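Phospho-2-dehydro-3-deoxyheptonate aldolase (Francisella tularensis, PDB 3TQK) probably catalyses the condensation of phosphoenolpyruvate with D-erythrose 4-phosphate to give 3-deoxy-D-arabino-heptulosonate 7-phosphate, the first step of chorismate biosynthesis. Local coordinates at residues A[13-19]-A[145-149]; A[41-45]-A[224-228]; A[298-304]-A[322-327]. All blocks are in the same frame, centred on the assembly; numbering follows the deposited sequence.

Contact 1 (A[13-19]-A[145-149]); sequences LIPAEVL and ITPQY
Y149, A16 and L13 make most of this contact between the N-terminal arm, ahead of the barrel, and the loop joining barrel strands 137-140 and 156-159. L13 and I14 run extended, P15 takes the N-cap position and a helix starts at A16. Across from it, 146-149 have helical torsions, with Y149 N bonded to T146 O (2.9 Å). The CA atoms of A16 and Y149 lie 4.8 Å apart. Y149 has chi1 near -68° and chi2 near 79°, which sends its phenol along the arm until OH donates to I14 O at 2.6 Å. A16 CB sits over the ring face, 3.8 Å from the centroid and 8° off the normal, a CH-pi contact. L13 (chi1 t) brings CG to 3.6 Å from Y149 OH and CD2 to 4.0 Å from I145 CG2; at the ring edge L19 CD1 lies 3.6 Å from Y149 CD2. Helix 116-132 packs against L13, L19 and Y149, N117 binds I14 N, and T215 and L207 of the second subunit meet L13 and I145.

Contact 2 (A[41-45]-A[224-228]); sequences ANIIH and QNGHV
I44 lays its side chain (chi1 m, chi2 t) across the chain entering barrel strand 226-230: its CD1 is 3.8 Å from N225 O and 3.8 Å from H227 CD2. It projects from the last turn of a helix, where H45 N bonds A41 O at 3.1 Å. The opposing chain is still loop at Q224 and N225 and becomes extended from G226 onward. The nearest CA atoms are those of A41 and N225, 5.9 Å apart, and A41 CB rests 3.7 Å from N225 OD1. Beside these van der Waals contacts lies a hydrogen-bonded one. H45, with chi1 near -77° and chi2 near -90°, turns its ring edge to the loop, and NE2 offers its proton to two acceptors, Q224 O at 2.9 Å and N225 OD1 at 2.8 Å. Both bonds are weak, with angles of 125° and 128°, as expected of a bifurcated bond. H227 (chi1 p) is held by ND1 donating to V228 O at 2.9 Å, while its NE2 pairs with W156. The arrangement is that of a TIM barrel closed at the amino ends of its strands by a preceding helix: the end of helix 27-45 also meets S179 of strand 179-183 and F294 of strand 293-299.

Contact 3 (A[298-304]-A[322-327]); sequences IESNLVA and DKCVDF. With MN (manganese (II) ion), chain B.
In this TIM barrel the last strand, 293-299, ends at the metal site, and the chain beyond it pairs with the run leading into helix 327-344. One parallel beta bridge joins S300 to V325 (CA-CA 4.7 Å): V325 N donates to E299 O at 3.0 Å, and V325 O accepts from N301 N at 2.8 Å. CA-H...O contacts extend the pairing, S300 CA to V325 O and D326 CA to N301 O, each 3.3 Å. E299 (chi1 -81°, chi2 t) and D322 (chi1 m) supply two manganese ligands, E299 OE2 at 2.0 Å and D322 OD2 at 2.3 Å from MN; C58 and H266 also bind the ion, and S265 satisfies E299 OE1. S300 OG meets Y69 and T330. N301 OD1 accepts a hydrogen bond from L302 N at 2.9 Å. D326 N-caps helix 327-344, its side chain capping the backbone N of E329. One water accepts from A304 N at 3.0 Å and donates to D326 OD2 at 3.2 Å.

The three contacts stand well apart, with centres 27 Å (1 to 2), 30 Å (1 to 3) and 26 Å (2 to 3) from one another, and none touches another. Contacts 1 and 2 interlock along the chain: their first segments sit on the successive helices 16-22 and 27-45, and 145-149 comes before 224-228. Contact 3 follows both and closes over a short span. Contacts 2 and 3 share the eight-stranded barrel, on opposite sides of the chain's centre: contact 2 where strand 226-230 begins, contact 3 where strand 293-299 ends in the manganese site. Contact 1 lies outside the barrel wall, beside the second subunit. Each secures a separate part: contact 1 the N-terminal arm, contact 2 the barrel's amino end, contact 3 its manganese-bearing end.

Contact 1 (A[13-19]-A[145-149])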
loop_
_atom_site.group_PDB
_atom_site.type_symbol
_atom_site.label_atom_id
_atom_site.label_comp_id
_atom_site.label_asym_id
_atom_site.label_seq_id
_atom_site.Cartn_x
_atom_site.Cartn_y
_atom_site.Cartn_z
ATOM N N LEU A 13 -13.474 18.674 0.941
ATOM C CA LEU A 13 -12.209 18.772 0.217
ATOM C C LEU A 13 -12.459 19.558 -1.078
ATOM O O LEU A 13 -13.400 19.255 -1.806
ATOM C CB LEU A 13 -11.686 17.382 -0.119
ATOM C CG LEU A 13 -10.298 17.322 -0.758
ATOM C CD1 LEU A 13 -9.228 17.841 0.189
ATOM C CD2 LEU A 13 -9.969 15.892 -1.202
ATOM N N ILE A 14 -11.625 20.562 -1.358
ATOM C CA ILE A 14 -11.747 21.339 -2.585
ATOM C C ILE A 14 -11.084 20.558 -3.727
ATOM O O ILE A 14 -9.919 20.169 -3.603
ATOM C CB ILE A 14 -11.073 22.734 -2.472
ATOM C CG1 ILE A 14 -11.551 23.493 -1.230
ATOM C CG2 ILE A 14 -11.396 23.575 -3.695
ATOM C CD1 ILE A 14 -13.056 23.689 -1.148
ATOM N N PRO A 15 -11.822 20.323 -4.837
ATOM C CA PRO A 15 -11.273 19.529 -5.941
ATOM C C PRO A 15 -10.125 20.210 -6.650
ATOM O O PRO A 15 -10.024 21.435 -6.621
ATOM C CB PRO A 15 -12.457 19.334 -6.884
ATOM C CG PRO A 15 -13.482 20.295 -6.477
ATOM C CD PRO A 15 -13.231 20.679 -5.059
ATOM N N ALA A 16 -9.269 19.409 -7.273
ATOM C CA ALA A 16 -8.052 19.896 -7.925
ATOM C C ALA A 16 -8.369 20.942 -8.967
ATOM O O ALA A 16 -7.604 21.890 -9.145
ATOM C CB ALA A 16 -7.274 18.731 -8.552
ATOM N N GLU A 17 -9.490 20.761 -9.659
ATOM C CA GLU A 17 -10.007 21.746 -10.621
ATOM C C GLU A 17 -9.838 23.174 -10.139
ATOM O O GLU A 17 -9.432 24.072 -10.885
ATOM C CB GLU A 17 -11.521 21.582 -10.761
ATOM C CG GLU A 17 -12.000 20.855 -11.963
ATOM C CD GLU A 17 -13.514 20.846 -12.031
ATOM O OE1 GLU A 17 -14.181 21.182 -11.015
ATOM O OE2 GLU A 17 -14.034 20.496 -13.107
ATOM N N VAL A 18 -10.267 23.379 -8.898
ATOM C CA VAL A 18 -10.366 24.711 -8.338
ATOM C C VAL A 18 -8.957 25.231 -8.083
ATOM O O VAL A 18 -8.635 26.348 -8.462
ATOM C CB VAL A 18 -11.226 24.706 -7.056
ATOM C CG1 VAL A 18 -11.155 26.040 -6.368
ATOM C CG2 VAL A 18 -12.686 24.340 -7.397
ATOM N N LEU A 19 -8.102 24.403 -7.493
ATOM C CA LEU A 19 -6.731 24.824 -7.226
ATOM C C LEU A 19 -5.951 25.048 -8.508
ATOM O O LEU A 19 -5.062 25.889 -8.543
ATOM C CB LEU A 19 -5.989 23.823 -6.340
ATOM C CG LEU A 19 -6.628 23.450 -5.002
ATOM C CD1 LEU A 19 -5.563 22.923 -4.004
ATOM C CD2 LEU A 19 -7.408 24.592 -4.434
ATOM N N ILE A 145 -5.648 10.364 -4.753
ATOM C CA ILE A 145 -6.359 11.636 -4.614
ATOM C C ILE A 145 -5.402 12.824 -4.792
ATOM O O ILE A 145 -5.652 13.698 -5.620
ATOM C CB ILE A 145 -7.126 11.694 -3.260
ATOM C CG1 ILE A 145 -8.259 10.654 -3.270
ATOM C CG2 ILE A 145 -7.705 13.065 -3.012
ATOM C CD1 ILE A 145 -8.981 10.445 -1.912
ATOM N N THR A 146 -4.295 12.838 -4.049
ATOM C CA THR A 146 -3.380 13.984 -4.057
ATOM C C THR A 146 -2.729 14.266 -5.411
ATOM O O THR A 146 -2.549 15.425 -5.764
ATOM C CB THR A 146 -2.280 13.881 -2.956
ATOM O OG1 THR A 146 -1.514 12.682 -3.131
ATOM C CG2 THR A 146 -2.909 13.871 -1.550
ATOM N N PRO A 147 -2.393 13.228 -6.193
ATOM C CA PRO A 147 -1.683 13.522 -7.440
ATOM C C PRO A 147 -2.382 14.437 -8.430
ATOM O O PRO A 147 -1.712 15.150 -9.168
ATOM C CB PRO A 147 -1.503 12.139 -8.064
ATOM C CG PRO A 147 -1.498 11.217 -6.912
ATOM C CD PRO A 147 -2.517 11.772 -5.985
ATOM N N GLN A 148 -3.711 14.426 -8.460
ATOM C CA GLN A 148 -4.466 15.295 -9.361
ATOM C C GLN A 148 -4.206 16.770 -9.087
ATOM O O GLN A 148 -4.392 17.606 -9.970
ATOM C CB GLN A 148 -5.966 15.010 -9.250
ATOM C CG GLN A 148 -6.380 13.648 -9.815
ATOM C CD GLN A 148 -6.348 13.580 -11.356
ATOM O OE1 GLN A 148 -5.803 14.467 -12.041
ATOM N NE2 GLN A 148 -6.941 12.522 -11.903
ATOM N N TYR A 149 -3.754 17.085 -7.873
ATOM C CA TYR A 149 -3.472 18.454 -7.498
ATOM C C TYR A 149 -2.156 19.008 -8.031
ATOM O O TYR A 149 -1.971 20.228 -8.031
ATOM C CB TYR A 149 -3.522 18.603 -5.968
ATOM C CG TYR A 149 -4.909 18.420 -5.422
ATOM C CD1 TYR A 149 -5.445 17.155 -5.249
ATOM C CD2 TYR A 149 -5.699 19.517 -5.109
ATOM C CE1 TYR A 149 -6.730 16.978 -4.768
ATOM C CE2 TYR A 149 -6.996 19.357 -4.613
ATOM C CZ TYR A 149 -7.502 18.088 -4.452
ATOM O OH TYR A 149 -8.766 17.914 -3.967
#

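Contact 2 (A[41-45]-A[224-228])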
loop_
_atom_site.group_PDB
_atom_site.type_symbol
_atom_site.label_atom_id
_atom_site.label_comp_id
_atom_site.label_asym_id
_atom_site.label_seq_id
_atom_site.Cartn_x
_atom_site.Cartn_y
_atom_site.Cartn_z
ATOM N N ALA A 41 13.934 10.698 -18.683
ATOM C CA ALA A 41 13.590 9.448 -19.369
ATOM C C ALA A 41 14.810 8.876 -20.121
ATOM O O ALA A 41 15.093 7.685 -20.029
ATOM C CB ALA A 41 12.395 9.643 -20.333
ATOM N N ASN A 42 15.537 9.734 -20.827
ATOM C CA ASN A 42 16.726 9.326 -21.571
ATOM C C ASN A 42 17.861 8.871 -20.668
ATOM O O ASN A 42 18.572 7.922 -20.988
ATOM C CB ASN A 42 17.201 10.459 -22.469
ATOM C CG ASN A 42 16.365 10.585 -23.730
ATOM O OD1 ASN A 42 16.103 9.593 -24.414
ATOM N ND2 ASN A 42 15.980 11.807 -24.065
ATOM N N ILE A 43 18.034 9.542 -19.540
ATOM C CA ILE A 43 19.008 9.086 -18.558
ATOM C C ILE A 43 18.605 7.705 -17.997
ATOM O O ILE A 43 19.433 6.810 -17.935
ATOM C CB ILE A 43 19.218 10.114 -17.450
ATOM C CG1 ILE A 43 19.885 11.369 -18.033
ATOM C CG2 ILE A 43 20.084 9.537 -16.357
ATOM C CD1 ILE A 43 19.790 12.614 -17.138
ATOM N N ILE A 44 17.333 7.531 -17.644
ATOM C CA ILE A 44 16.824 6.260 -17.083
ATOM C C ILE A 44 17.050 5.070 -18.028
ATOM O O ILE A 44 17.365 3.960 -17.581
ATOM C CB ILE A 44 15.295 6.350 -16.736
ATOM C CG1 ILE A 44 15.062 7.237 -15.515
ATOM C CG2 ILE A 44 14.711 4.969 -16.459
ATOM C CD1 ILE A 44 13.599 7.698 -15.313
ATOM N N HIS A 45 16.905 5.321 -19.331
ATOM C CA HIS A 45 17.051 4.300 -20.360
ATOM C C HIS A 45 18.469 4.176 -20.901
ATOM O O HIS A 45 18.743 3.304 -21.724
ATOM C CB HIS A 45 16.091 4.582 -21.511
ATOM C CG HIS A 45 14.677 4.208 -21.213
ATOM N ND1 HIS A 45 14.168 2.956 -21.479
ATOM C CD2 HIS A 45 13.660 4.923 -20.681
ATOM C CE1 HIS A 45 12.900 2.914 -21.117
ATOM N NE2 HIS A 45 12.565 4.096 -20.630
ATOM N N GLN A 224 6.630 3.401 -19.209
ATOM C CA GLN A 224 7.849 2.712 -19.634
ATOM C C GLN A 224 9.099 3.365 -19.040
ATOM O O GLN A 224 10.205 2.939 -19.348
ATOM C CB GLN A 224 7.946 2.613 -21.177
ATOM C CG GLN A 224 6.677 2.097 -21.899
ATOM C CD GLN A 224 6.070 0.837 -21.273
ATOM O OE1 GLN A 224 4.846 0.723 -21.129
ATOM N NE2 GLN A 224 6.921 -0.119 -20.924
ATOM N N ASN A 225 8.919 4.373 -18.173
ATOM C CA ASN A 225 10.037 5.059 -17.521
ATOM C C ASN A 225 10.126 4.766 -16.019
ATOM O O ASN A 225 10.436 5.645 -15.206
ATOM C CB ASN A 225 9.947 6.557 -17.795
ATOM C CG ASN A 225 10.038 6.872 -19.266
ATOM O OD1 ASN A 225 10.850 6.271 -19.990
ATOM N ND2 ASN A 225 9.209 7.803 -19.731
ATOM N N GLY A 226 9.858 3.512 -15.667
ATOM C CA GLY A 226 9.949 3.046 -14.300
ATOM C C GLY A 226 11.298 2.412 -14.044
ATOM O O GLY A 226 11.893 1.792 -14.933
ATOM N N HIS A 227 11.779 2.548 -12.819
ATOM C CA HIS A 227 13.058 1.965 -12.442
ATOM C C HIS A 227 13.121 1.741 -10.933
ATOM O O HIS A 227 12.307 2.272 -10.176
ATOM C CB HIS A 227 14.166 2.914 -12.841
ATOM C CG HIS A 227 14.143 4.186 -12.067
ATOM N ND1 HIS A 227 14.744 4.312 -10.832
ATOM C CD2 HIS A 227 13.539 5.368 -12.320
ATOM C CE1 HIS A 227 14.525 5.527 -10.368
ATOM N NE2 HIS A 227 13.796 6.189 -11.251
ATOM N N VAL A 228 14.121 0.982 -10.509
ATOM C CA VAL A 228 14.347 0.694 -9.103
ATOM C C VAL A 228 15.162 1.805 -8.448
ATOM O O VAL A 228 16.040 2.415 -9.086
ATOM C CB VAL A 228 15.098 -0.648 -8.937
ATOM C CG1 VAL A 228 15.448 -0.913 -7.483
ATOM C CG2 VAL A 228 14.255 -1.771 -9.493
#

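Contact 3 (A[298-304]-A[322-327])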
loop_
_atom_site.group_PDB
_atom_site.type_symbol
_atom_site.label_atom_id
_atom_site.label_comp_id
_atom_site.label_asym_id
_atom_site.label_seq_id
_atom_site.Cartn_x
_atom_site.Cartn_y
_atom_site.Cartn_z
ATOM N N ILE A 298 19.917 12.528 -2.616
ATOM C CA ILE A 298 20.615 13.128 -1.492
ATOM C C ILE A 298 19.602 13.909 -0.674
ATOM O O ILE A 298 18.774 14.623 -1.236
ATOM C CB ILE A 298 21.671 14.123 -1.972
ATOM C CG1 ILE A 298 22.726 13.427 -2.825
ATOM C CG2 ILE A 298 22.310 14.850 -0.780
ATOM C CD1 ILE A 298 23.599 14.402 -3.577
ATOM N N GLU A 299 19.655 13.764 0.648
ATOM C CA GLU A 299 18.798 14.544 1.541
ATOM C C GLU A 299 19.602 15.735 2.046
ATOM O O GLU A 299 20.606 15.574 2.736
ATOM C CB GLU A 299 18.224 13.683 2.684
ATOM C CG GLU A 299 16.992 12.864 2.252
ATOM C CD GLU A 299 16.309 12.099 3.391
ATOM O OE1 GLU A 299 17.002 11.462 4.220
ATOM O OE2 GLU A 299 15.058 12.118 3.434
ATOM N N SER A 300 19.165 16.926 1.651
ATOM C CA SER A 300 19.955 18.141 1.789
ATOM C C SER A 300 19.079 19.316 2.215
ATOM O O SER A 300 17.914 19.396 1.829
ATOM C CB SER A 300 20.620 18.448 0.439
ATOM O OG SER A 300 21.116 19.776 0.370
ATOM N N ASN A 301 19.641 20.236 2.991
ATOM C CA ASN A 301 18.897 21.438 3.415
ATOM C C ASN A 301 19.860 22.605 3.646
ATOM O O ASN A 301 21.049 22.493 3.359
ATOM C CB ASN A 301 18.065 21.141 4.680
ATOM C CG ASN A 301 16.684 21.826 4.674
ATOM O OD1 ASN A 301 16.522 22.963 4.208
ATOM N ND2 ASN A 301 15.687 21.127 5.212
ATOM N N LEU A 302 19.338 23.716 4.156
ATOM C CA LEU A 302 20.134 24.916 4.402
ATOM C C LEU A 302 21.049 24.739 5.609
ATOM O O LEU A 302 22.242 25.044 5.537
ATOM C CB LEU A 302 19.219 26.127 4.611
ATOM C CG LEU A 302 18.371 26.520 3.398
ATOM C CD1 LEU A 302 17.268 27.508 3.788
ATOM C CD2 LEU A 302 19.261 27.097 2.298
ATOM N N VAL A 303 20.482 24.257 6.714
ATOM C CA VAL A 303 21.250 23.943 7.930
ATOM C C VAL A 303 21.297 22.424 8.095
ATOM O O VAL A 303 20.320 21.732 7.792
ATOM C CB VAL A 303 20.623 24.609 9.181
ATOM C CG1 VAL A 303 21.401 24.246 10.459
ATOM C CG2 VAL A 303 20.549 26.120 8.997
ATOM N N ALA A 304 22.436 21.910 8.555
ATOM C CA ALA A 304 22.642 20.463 8.680
ATOM C C ALA A 304 21.841 19.844 9.838
ATOM O O ALA A 304 21.450 20.535 10.785
ATOM C CB ALA A 304 24.140 20.145 8.837
ATOM N N ASP A 322 13.981 13.778 8.844
ATOM C CA ASP A 322 15.281 13.091 8.799
ATOM C C ASP A 322 16.441 14.092 8.708
ATOM O O ASP A 322 16.276 15.232 8.263
ATOM C CB ASP A 322 15.368 12.085 7.633
ATOM C CG ASP A 322 14.398 10.885 7.779
ATOM O OD1 ASP A 322 14.090 10.461 8.922
ATOM O OD2 ASP A 322 13.976 10.351 6.732
ATOM N N LYS A 323 17.612 13.648 9.145
ATOM C CA LYS A 323 18.812 14.473 9.113
ATOM C C LYS A 323 19.271 14.694 7.672
ATOM O O LYS A 323 19.349 13.751 6.884
ATOM C CB LYS A 323 19.921 13.831 9.959
ATOM C CG LYS A 323 19.619 13.845 11.468
ATOM C CD LYS A 323 20.576 12.972 12.303
ATOM C CE LYS A 323 20.267 13.104 13.800
ATOM N NZ LYS A 323 20.827 11.999 14.626
ATOM N N CYS A 324 19.540 15.951 7.334
ATOM C CA CYS A 324 20.006 16.333 6.008
ATOM C C CYS A 324 21.408 16.928 6.095
ATOM O O CYS A 324 21.782 17.512 7.122
ATOM C CB CYS A 324 19.066 17.381 5.412
ATOM S SG CYS A 324 17.347 16.838 5.179
ATOM N N VAL A 325 22.178 16.790 5.017
ATOM C CA VAL A 325 23.441 17.525 4.883
ATOM C C VAL A 325 23.150 18.996 4.557
ATOM O O VAL A 325 22.093 19.319 4.021
ATOM C CB VAL A 325 24.381 16.905 3.817
ATOM C CG1 VAL A 325 24.683 15.457 4.160
ATOM C CG2 VAL A 325 23.783 17.006 2.408
ATOM N N ASP A 326 24.068 19.893 4.910
ATOM C CA ASP A 326 23.906 21.304 4.537
ATOM C C ASP A 326 24.251 21.510 3.045
ATOM O O ASP A 326 24.694 20.576 2.372
ATOM C CB ASP A 326 24.672 22.258 5.487
ATOM C CG ASP A 326 26.180 22.019 5.514
ATOM O OD1 ASP A 326 26.794 21.852 4.439
ATOM O OD2 ASP A 326 26.757 22.038 6.626
ATOM N N PHE A 327 24.014 22.717 2.536
ATOM C CA PHE A 327 24.210 23.012 1.112
ATOM C C PHE A 327 25.680 22.985 0.692
ATOM O O PHE A 327 26.016 22.506 -0.390
ATOM C CB PHE A 327 23.608 24.368 0.744
ATOM C CG PHE A 327 23.447 24.565 -0.737
ATOM C CD1 PHE A 327 22.378 23.992 -1.406
ATOM C CD2 PHE A 327 24.373 25.299 -1.461
ATOM C CE1 PHE A 327 22.224 24.160 -2.770
ATOM C CE2 PHE A 327 24.226 25.470 -2.829
ATOM C CZ PHE A 327 23.152 24.898 -3.479
HETATM MN MN MN B . 13.683 11.133 4.558
HETATM O O HOH W 1 24.828 23.775 8.439
#